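Local coordinates for protein ureidoglycolate hydrolase (Arabidopsis thaliana, PDB 4PXE) that hydrolyses (S)-ureidoglycolate to glyoxylate, ammonia and carbon dioxide in a manganese-dependent step of plant purine breakdown, at residues F142-L147 / K156-A161; Q344-L349 / M383-P388. All coordinates share one frame; numbering follows the deposited sequence.

Overall arrangement
Two modest contacts illustrate how loops beside an M20-family active site are packed. Contact 1 (142-147 with 156-161) closes along the chain before contact 2 (344-349 with 383-388) opens; their centres lie 16 Å apart and their nearest atoms about 5 Å, without touching. Helix 147-152 links them through R150, which hydrogen-bonds the carbonyl of S145 in contact 1 and forms a salt bridge to D345 in contact 2. Helix 379-383 is also shared, touching C146 and running into segment 383-388. S145 touches the substrate-binding Y377, and the side chain of D345 is about 7 Å from that of Y377, so both contacts belong to the surroundings of the active site rather than to its metal ligands.

Contact 1 of 2, residues F142-L147 / K156-A161; sequences FGISCL and KELAEA
The loop 142-147 bends past the first turns of helix 156-164, with L147 and L158 as the closest backbone pair, 8.3 Å between their CA atoms. This is a loop packed on a nearby helix in the M20 peptidase fold, with helix 147-152 lying between them in sequence: the loop ends at C146, the N-cap position of that helix, and a short connection leads on to the second helix. No hydrogen bond spans the two segments; van der Waals contacts centred on L158 join them. With CG anti to the backbone N (chi1 177°), L158 carries its branched end toward the loop, where the two methyls meet different targets. CD1 meets the end of I144, lying 3.9 Å from I144 CD1 and 4.0 Å from I144 CG2, so that one leucine methyl faces both the tip and the branch of the isoleucine. The two side chains cross obliquely. Beyond this apolar pair, L158 also touches R150 and L151 of helix 147-152. The loop has other holds, too, for C146 is hydrogen-bonded through its backbone to the substrate-binding E137 and S145 O accepts from R150 NE. The packing lies near the active site but does not line it: the side chain of I144 stays about 12 Å from the bound glyoxylate. L147 takes part chiefly through its backbone, its carbonyl being met by the second methyl of the leucine, with L147 O 3.8 Å from L158 CD2.

Contact 2 of 2, residues Q344-L349 / M383-P388; sequences QDPPAL and MARISP
Water-mediated pairing of opposite charges, backed by one small apolar touch, forms a surface contact between two segments: 344-349, which runs from the end of strand 335-344 to strand 348-349, its first two residues closing the region involved in dimerisation, and 383-388, the loop between helix 379-383 and strand 389-394. The charged partners, D345 and R385, do not form a salt bridge, since D345 OD2 and R385 NH2 remain 4.3 Å apart. Water 1 fills the step, giving a hydrogen bond to D345 OD2 (2.7 Å) and accepting one from R385 NH2 (2.8 Å). Water 2 does the same for the backbone, donating to P346 O at 2.7 Å while accepting from R385 NH2. Both waters sit in the guanidinium plane at its edge, so the one terminal nitrogen, NH2, serves the whole bridge. The arginine spans the gap because its chain is extended from CG to NE (chi2 -177°, chi3 -179°), and the guanidinium end comes closer to the proline loop than its root does. The P346 and R385 side chains cross at about a right angle, with R385 NH2 3.7 Å from P346 CD. Further along, A348 and A384 point at each other and meet methyl to methyl, their CB atoms 4.1 Å apart. The other carboxylate oxygen of D345, OD1, is held by a salt bridge to R150, which would be expected to favour the charged form of the acid. From segment 344-349, A348 pairs by backbone hydrogen bonds with I228 of strand 222-239 and P346 touches E311 of helix 311-332; from segment 383-388, I386 is bonded through its backbone to G199, and P388 to F204 of strand 201-209.

Contact 1 of 2, residues F142-L147 / K156-A161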
ATOM      1  N   PHE A 142      -4.113  -3.826 -14.679  1.00 16.40           N
ATOM      2  CA  PHE A 142      -4.754  -2.631 -15.226  1.00 16.60           C
ATOM      3  C   PHE A 142      -6.171  -2.389 -14.706  1.00 20.13           C
ATOM      4  O   PHE A 142      -6.824  -1.432 -15.121  1.00 20.68           O
ATOM      5  CB  PHE A 142      -4.747  -2.671 -16.762  1.00 17.47           C
ATOM      6  CG  PHE A 142      -3.369  -2.773 -17.356  1.00 16.95           C
ATOM      7  CD1 PHE A 142      -2.510  -1.686 -17.317  1.00 19.78           C
ATOM      8  CD2 PHE A 142      -2.933  -3.953 -17.949  1.00 18.33           C
ATOM      9  CE1 PHE A 142      -1.248  -1.763 -17.844  1.00 18.83           C
ATOM     10  CE2 PHE A 142      -1.662  -4.043 -18.484  1.00 18.26           C
ATOM     11  CZ  PHE A 142      -0.814  -2.939 -18.435  1.00 21.32           C
ATOM     12  N   GLY A 143      -6.651  -3.241 -13.801  1.00 17.47           N
ATOM     13  CA  GLY A 143      -8.006  -3.101 -13.285  1.00 16.48           C
ATOM     14  C   GLY A 143      -9.058  -3.658 -14.232  1.00 17.74           C
ATOM     15  O   GLY A 143     -10.263  -3.529 -13.995  1.00 20.02           O
ATOM     16  N   ILE A 144      -8.590  -4.279 -15.308  1.00 15.32           N
ATOM     17  CA  ILE A 144      -9.457  -4.805 -16.361  1.00 16.83           C
ATOM     18  C   ILE A 144      -9.450  -6.334 -16.321  1.00 14.34           C
ATOM     19  O   ILE A 144      -8.410  -6.955 -16.559  1.00 17.03           O
ATOM     20  CB  ILE A 144      -8.966  -4.339 -17.750  1.00 17.07           C
ATOM     21  CG1 ILE A 144      -8.957  -2.808 -17.828  1.00 20.43           C
ATOM     22  CG2 ILE A 144      -9.835  -4.933 -18.859  1.00 19.43           C
ATOM     23  CD1 ILE A 144      -8.058  -2.271 -18.928  1.00 21.33           C
ATOM     24  N   SER A 145     -10.597  -6.935 -16.005  1.00 14.13           N
ATOM     25  CA  SER A 145     -10.710  -8.395 -16.029  1.00 13.97           C
ATOM     26  C   SER A 145     -10.922  -8.846 -17.467  1.00 15.01           C
ATOM     27  O   SER A 145     -11.352  -8.058 -18.315  1.00 16.43           O
ATOM     28  CB  SER A 145     -11.890  -8.847 -15.171  1.00 16.73           C
ATOM     29  OG  SER A 145     -13.110  -8.360 -15.714  1.00 17.87           O
ATOM     30  N   CYS A 146     -10.616 -10.108 -17.742  1.00 14.49           N
ATOM     31  CA  CYS A 146     -10.888 -10.696 -19.053  1.00 14.96           C
ATOM     32  C   CYS A 146     -10.406  -9.823 -20.198  1.00 17.01           C
ATOM     33  O   CYS A 146     -11.124  -9.640 -21.187  1.00 16.37           O
ATOM     34  CB  CYS A 146     -12.386 -10.972 -19.210  1.00 16.97           C
ATOM     35  SG  CYS A 146     -13.034 -12.175 -18.010  1.00 16.67           S
ATOM     36  N   LEU A 147      -9.198  -9.289 -20.066  1.00 13.69           N
ATOM     37  CA  LEU A 147      -8.707  -8.330 -21.059  1.00 16.16           C
ATOM     38  C   LEU A 147      -8.692  -8.959 -22.456  1.00 18.41           C
ATOM     39  O   LEU A 147      -9.165  -8.358 -23.424  1.00 18.13           O
ATOM     40  CB  LEU A 147      -7.325  -7.814 -20.659  1.00 17.21           C
ATOM     41  CG  LEU A 147      -6.768  -6.640 -21.473  1.00 19.60           C
ATOM     42  CD1 LEU A 147      -5.886  -5.755 -20.594  1.00 20.73           C
ATOM     43  CD2 LEU A 147      -5.990  -7.139 -22.686  1.00 21.43           C
ATOM     44  N   LYS A 156     -14.928  -2.267 -28.658  1.00 28.49           N
ATOM     45  CA  LYS A 156     -14.229  -1.117 -29.219  1.00 28.69           C
ATOM     46  C   LYS A 156     -13.850  -0.127 -28.119  1.00 25.87           C
ATOM     47  O   LYS A 156     -12.804   0.520 -28.181  1.00 27.64           O
ATOM     48  CB  LYS A 156     -15.089  -0.431 -30.289  1.00 29.88           C
ATOM     49  CG  LYS A 156     -15.409  -1.320 -31.479  1.00 30.34           C
ATOM     50  CD  LYS A 156     -15.923  -0.509 -32.660  1.00 42.46           C
ATOM     51  CE  LYS A 156     -15.787  -1.284 -33.970  1.00 46.52           C
ATOM     52  NZ  LYS A 156     -14.361  -1.456 -34.397  1.00 48.55           N
ATOM     53  N   GLU A 157     -14.704  -0.030 -27.104  1.00 26.82           N
ATOM     54  CA  GLU A 157     -14.447   0.838 -25.961  1.00 29.09           C
ATOM     55  C   GLU A 157     -13.165   0.432 -25.242  1.00 28.60           C
ATOM     56  O   GLU A 157     -12.370   1.283 -24.853  1.00 27.51           O
ATOM     57  CB  GLU A 157     -15.627   0.824 -24.984  1.00 31.78           C
ATOM     58  CG  GLU A 157     -16.881   1.534 -25.489  1.00 38.23           C
ATOM     59  CD  GLU A 157     -17.520   0.848 -26.690  1.00 45.98           C
ATOM     60  OE1 GLU A 157     -17.430  -0.399 -26.793  1.00 39.78           O
ATOM     61  OE2 GLU A 157     -18.109   1.559 -27.537  1.00 49.34           O
ATOM     62  N   LEU A 158     -12.957  -0.872 -25.076  1.00 25.47           N
ATOM     63  CA  LEU A 158     -11.741  -1.352 -24.429  1.00 24.02           C
ATOM     64  C   LEU A 158     -10.513  -1.128 -25.309  1.00 21.36           C
ATOM     65  O   LEU A 158      -9.476  -0.670 -24.827  1.00 23.18           O
ATOM     66  CB  LEU A 158     -11.865  -2.836 -24.047  1.00 22.48           C
ATOM     67  CG  LEU A 158     -10.625  -3.489 -23.421  1.00 19.71           C
ATOM     68  CD1 LEU A 158     -10.166  -2.764 -22.149  1.00 19.47           C
ATOM     69  CD2 LEU A 158     -10.888  -4.968 -23.139  1.00 20.00           C
ATOM     70  N   ALA A 159     -10.632  -1.457 -26.594  1.00 22.94           N
ATOM     71  CA  ALA A 159      -9.526  -1.280 -27.530  1.00 23.33           C
ATOM     72  C   ALA A 159      -9.053   0.175 -27.531  1.00 26.95           C
ATOM     73  O   ALA A 159      -7.858   0.445 -27.482  1.00 27.68           O
ATOM     74  CB  ALA A 159      -9.940  -1.703 -28.933  1.00 26.22           C
ATOM     75  N   GLU A 160     -10.007   1.102 -27.575  1.00 28.44           N
ATOM     76  CA  GLU A 160      -9.695   2.529 -27.544  1.00 30.50           C
ATOM     77  C   GLU A 160      -8.969   2.921 -26.261  1.00 28.26           C
ATOM     78  O   GLU A 160      -7.939   3.593 -26.300  1.00 30.37           O
ATOM     79  CB  GLU A 160     -10.971   3.362 -27.698  1.00 32.83           C
ATOM     80  CG  GLU A 160     -11.174   3.931 -29.095  1.00 49.92           C
ATOM     81  CD  GLU A 160     -10.115   4.957 -29.473  1.00 51.33           C
ATOM     82  OE1 GLU A 160     -10.027   6.004 -28.791  1.00 54.50           O
ATOM     83  OE2 GLU A 160      -9.371   4.715 -30.451  1.00 52.94           O
ATOM     84  N   ALA A 161      -9.515   2.494 -25.126  1.00 25.41           N
ATOM     85  CA  ALA A 161      -8.921   2.795 -23.827  1.00 23.82           C
ATOM     86  C   ALA A 161      -7.487   2.266 -23.722  1.00 23.52           C
ATOM     87  O   ALA A 161      -6.586   2.963 -23.259  1.00 23.73           O
ATOM     88  CB  ALA A 161      -9.790   2.229 -22.712  1.00 23.14           C
TER

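Contact 2 of 2, residues Q344-L349 / M383-P388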
ATOM      1  N   GLN A 344     -19.461  -3.175 -15.509  1.00 17.23           N
ATOM      2  CA  GLN A 344     -20.752  -3.536 -14.964  1.00 17.25           C
ATOM      3  C   GLN A 344     -21.376  -4.437 -16.010  1.00 19.65           C
ATOM      4  O   GLN A 344     -22.065  -3.969 -16.913  1.00 22.35           O
ATOM      5  CB  GLN A 344     -21.602  -2.283 -14.751  1.00 20.26           C
ATOM      6  CG  GLN A 344     -22.904  -2.504 -14.030  1.00 21.73           C
ATOM      7  CD  GLN A 344     -23.624  -1.199 -13.743  1.00 28.33           C
ATOM      8  OE1 GLN A 344     -23.118  -0.120 -14.050  1.00 30.81           O
ATOM      9  NE2 GLN A 344     -24.806  -1.293 -13.150  1.00 31.37           N
ATOM     10  N   ASP A 345     -21.100  -5.731 -15.901  1.00 17.42           N
ATOM     11  CA  ASP A 345     -21.405  -6.656 -16.977  1.00 18.07           C
ATOM     12  C   ASP A 345     -22.623  -7.500 -16.645  1.00 17.18           C
ATOM     13  O   ASP A 345     -22.890  -7.785 -15.490  1.00 17.05           O
ATOM     14  CB  ASP A 345     -20.195  -7.557 -17.229  1.00 17.26           C
ATOM     15  CG  ASP A 345     -18.938  -6.761 -17.528  1.00 18.62           C
ATOM     16  OD1 ASP A 345     -17.967  -6.887 -16.759  1.00 19.47           O
ATOM     17  OD2 ASP A 345     -18.927  -6.010 -18.527  1.00 22.09           O
ATOM     18  N   PRO A 346     -23.373  -7.908 -17.681  1.00 17.61           N
ATOM     19  CA  PRO A 346     -24.521  -8.792 -17.479  1.00 17.47           C
ATOM     20  C   PRO A 346     -24.077 -10.226 -17.219  1.00 16.72           C
ATOM     21  O   PRO A 346     -22.939 -10.576 -17.513  1.00 18.51           O
ATOM     22  CB  PRO A 346     -25.259  -8.699 -18.821  1.00 17.93           C
ATOM     23  CG  PRO A 346     -24.182  -8.414 -19.813  1.00 19.05           C
ATOM     24  CD  PRO A 346     -23.217  -7.502 -19.089  1.00 19.17           C
ATOM     25  N   PRO A 347     -24.972 -11.047 -16.662  1.00 17.23           N
ATOM     26  CA  PRO A 347     -24.666 -12.477 -16.554  1.00 17.23           C
ATOM     27  C   PRO A 347     -24.751 -13.118 -17.933  1.00 19.62           C
ATOM     28  O   PRO A 347     -25.272 -12.501 -18.866  1.00 19.38           O
ATOM     29  CB  PRO A 347     -25.785 -12.995 -15.655  1.00 18.63           C
ATOM     30  CG  PRO A 347     -26.928 -12.071 -15.909  1.00 21.52           C
ATOM     31  CD  PRO A 347     -26.334 -10.727 -16.193  1.00 19.12           C
ATOM     32  N   ALA A 348     -24.224 -14.328 -18.081  1.00 16.99           N
ATOM     33  CA  ALA A 348     -24.415 -15.068 -19.328  1.00 18.32           C
ATOM     34  C   ALA A 348     -24.997 -16.444 -19.068  1.00 20.53           C
ATOM     35  O   ALA A 348     -24.787 -17.034 -18.012  1.00 18.01           O
ATOM     36  CB  ALA A 348     -23.124 -15.182 -20.106  1.00 21.83           C
ATOM     37  N   LEU A 349     -25.737 -16.946 -20.049  1.00 19.92           N
ATOM     38  CA  LEU A 349     -26.280 -18.298 -20.001  1.00 19.79           C
ATOM     39  C   LEU A 349     -25.463 -19.216 -20.905  1.00 17.71           C
ATOM     40  O   LEU A 349     -25.097 -18.840 -22.017  1.00 19.05           O
ATOM     41  CB  LEU A 349     -27.740 -18.298 -20.475  1.00 21.56           C
ATOM     42  CG  LEU A 349     -28.793 -17.669 -19.561  1.00 28.18           C
ATOM     43  CD1 LEU A 349     -30.124 -17.556 -20.292  1.00 33.99           C
ATOM     44  CD2 LEU A 349     -28.955 -18.488 -18.298  1.00 28.70           C
ATOM     45  N   MET A 383     -16.695 -14.953 -24.136  1.00 15.41           N
ATOM     46  CA  MET A 383     -16.753 -15.856 -25.284  1.00 15.29           C
ATOM     47  C   MET A 383     -18.197 -16.166 -25.664  1.00 17.23           C
ATOM     48  O   MET A 383     -18.488 -16.418 -26.834  1.00 17.71           O
ATOM     49  CB  MET A 383     -15.969 -17.150 -25.007  1.00 16.09           C
ATOM     50  CG  MET A 383     -14.459 -16.956 -24.921  1.00 17.08           C
ATOM     51  SD  MET A 383     -13.732 -16.161 -26.381  1.00 19.91           S
ATOM     52  CE  MET A 383     -13.835 -17.497 -27.573  1.00 21.96           C
ATOM     53  N   ALA A 384     -19.091 -16.140 -24.680  1.00 17.52           N
ATOM     54  CA  ALA A 384     -20.522 -16.367 -24.901  1.00 17.98           C
ATOM     55  C   ALA A 384     -21.137 -15.350 -25.862  1.00 22.58           C
ATOM     56  O   ALA A 384     -22.196 -15.596 -26.448  1.00 20.90           O
ATOM     57  CB  ALA A 384     -21.277 -16.362 -23.580  1.00 19.23           C
ATOM     58  N   ARG A 385     -20.481 -14.204 -26.015  1.00 20.14           N
ATOM     59  CA  ARG A 385     -20.959 -13.183 -26.943  1.00 21.49           C
ATOM     60  C   ARG A 385     -20.604 -13.508 -28.398  1.00 24.73           C
ATOM     61  O   ARG A 385     -21.171 -12.921 -29.327  1.00 24.71           O
ATOM     62  CB  ARG A 385     -20.390 -11.817 -26.546  1.00 20.02           C
ATOM     63  CG  ARG A 385     -20.747 -11.406 -25.141  1.00 20.33           C
ATOM     64  CD  ARG A 385     -20.213 -10.026 -24.827  1.00 22.16           C
ATOM     65  NE  ARG A 385     -20.546  -9.637 -23.467  1.00 18.65           N
ATOM     66  CZ  ARG A 385     -20.401  -8.402 -22.998  1.00 20.82           C
ATOM     67  NH1 ARG A 385     -19.922  -7.451 -23.791  1.00 23.62           N
ATOM     68  NH2 ARG A 385     -20.739  -8.123 -21.750  1.00 20.65           N
ATOM     69  N   ILE A 386     -19.677 -14.446 -28.583  1.00 21.03           N
ATOM     70  CA  ILE A 386     -19.096 -14.792 -29.880  1.00 22.11           C
ATOM     71  C   ILE A 386     -19.595 -16.153 -30.359  1.00 23.27           C
ATOM     72  O   ILE A 386     -19.754 -16.390 -31.560  1.00 23.71           O
ATOM     73  CB  ILE A 386     -17.543 -14.860 -29.785  1.00 28.57           C
ATOM     74  CG1 ILE A 386     -16.961 -13.474 -29.551  1.00 31.37           C
ATOM     75  CG2 ILE A 386     -16.929 -15.460 -31.052  1.00 32.89           C
ATOM     76  CD1 ILE A 386     -17.387 -12.471 -30.612  1.00 36.21           C
ATOM     77  N   SER A 387     -19.841 -17.054 -29.416  1.00 20.13           N
ATOM     78  CA  SER A 387     -20.254 -18.401 -29.780  1.00 22.49           C
ATOM     79  C   SER A 387     -20.971 -19.093 -28.625  1.00 21.55           C
ATOM     80  O   SER A 387     -20.891 -18.644 -27.475  1.00 19.13           O
ATOM     81  CB  SER A 387     -19.046 -19.223 -30.232  1.00 28.95           C
ATOM     82  OG  SER A 387     -18.249 -19.599 -29.132  1.00 30.62           O
ATOM     83  N   PRO A 388     -21.703 -20.172 -28.930  1.00 20.10           N
ATOM     84  CA  PRO A 388     -22.280 -21.013 -27.881  1.00 18.00           C
ATOM     85  C   PRO A 388     -21.205 -21.390 -26.864  1.00 17.46           C
ATOM     86  O   PRO A 388     -20.099 -21.759 -27.259  1.00 19.91           O
ATOM     87  CB  PRO A 388     -22.748 -22.241 -28.657  1.00 18.64           C
ATOM     88  CG  PRO A 388     -23.152 -21.673 -29.994  1.00 19.06           C
ATOM     89  CD  PRO A 388     -22.144 -20.593 -30.279  1.00 19.61           C
TER
HETATM   90  O   HOH W   1     -20.597  -5.561 -20.549  1.00 21.48           O
HETATM   91  O   HOH W   2     -21.219  -9.986 -19.503  1.00 20.62           O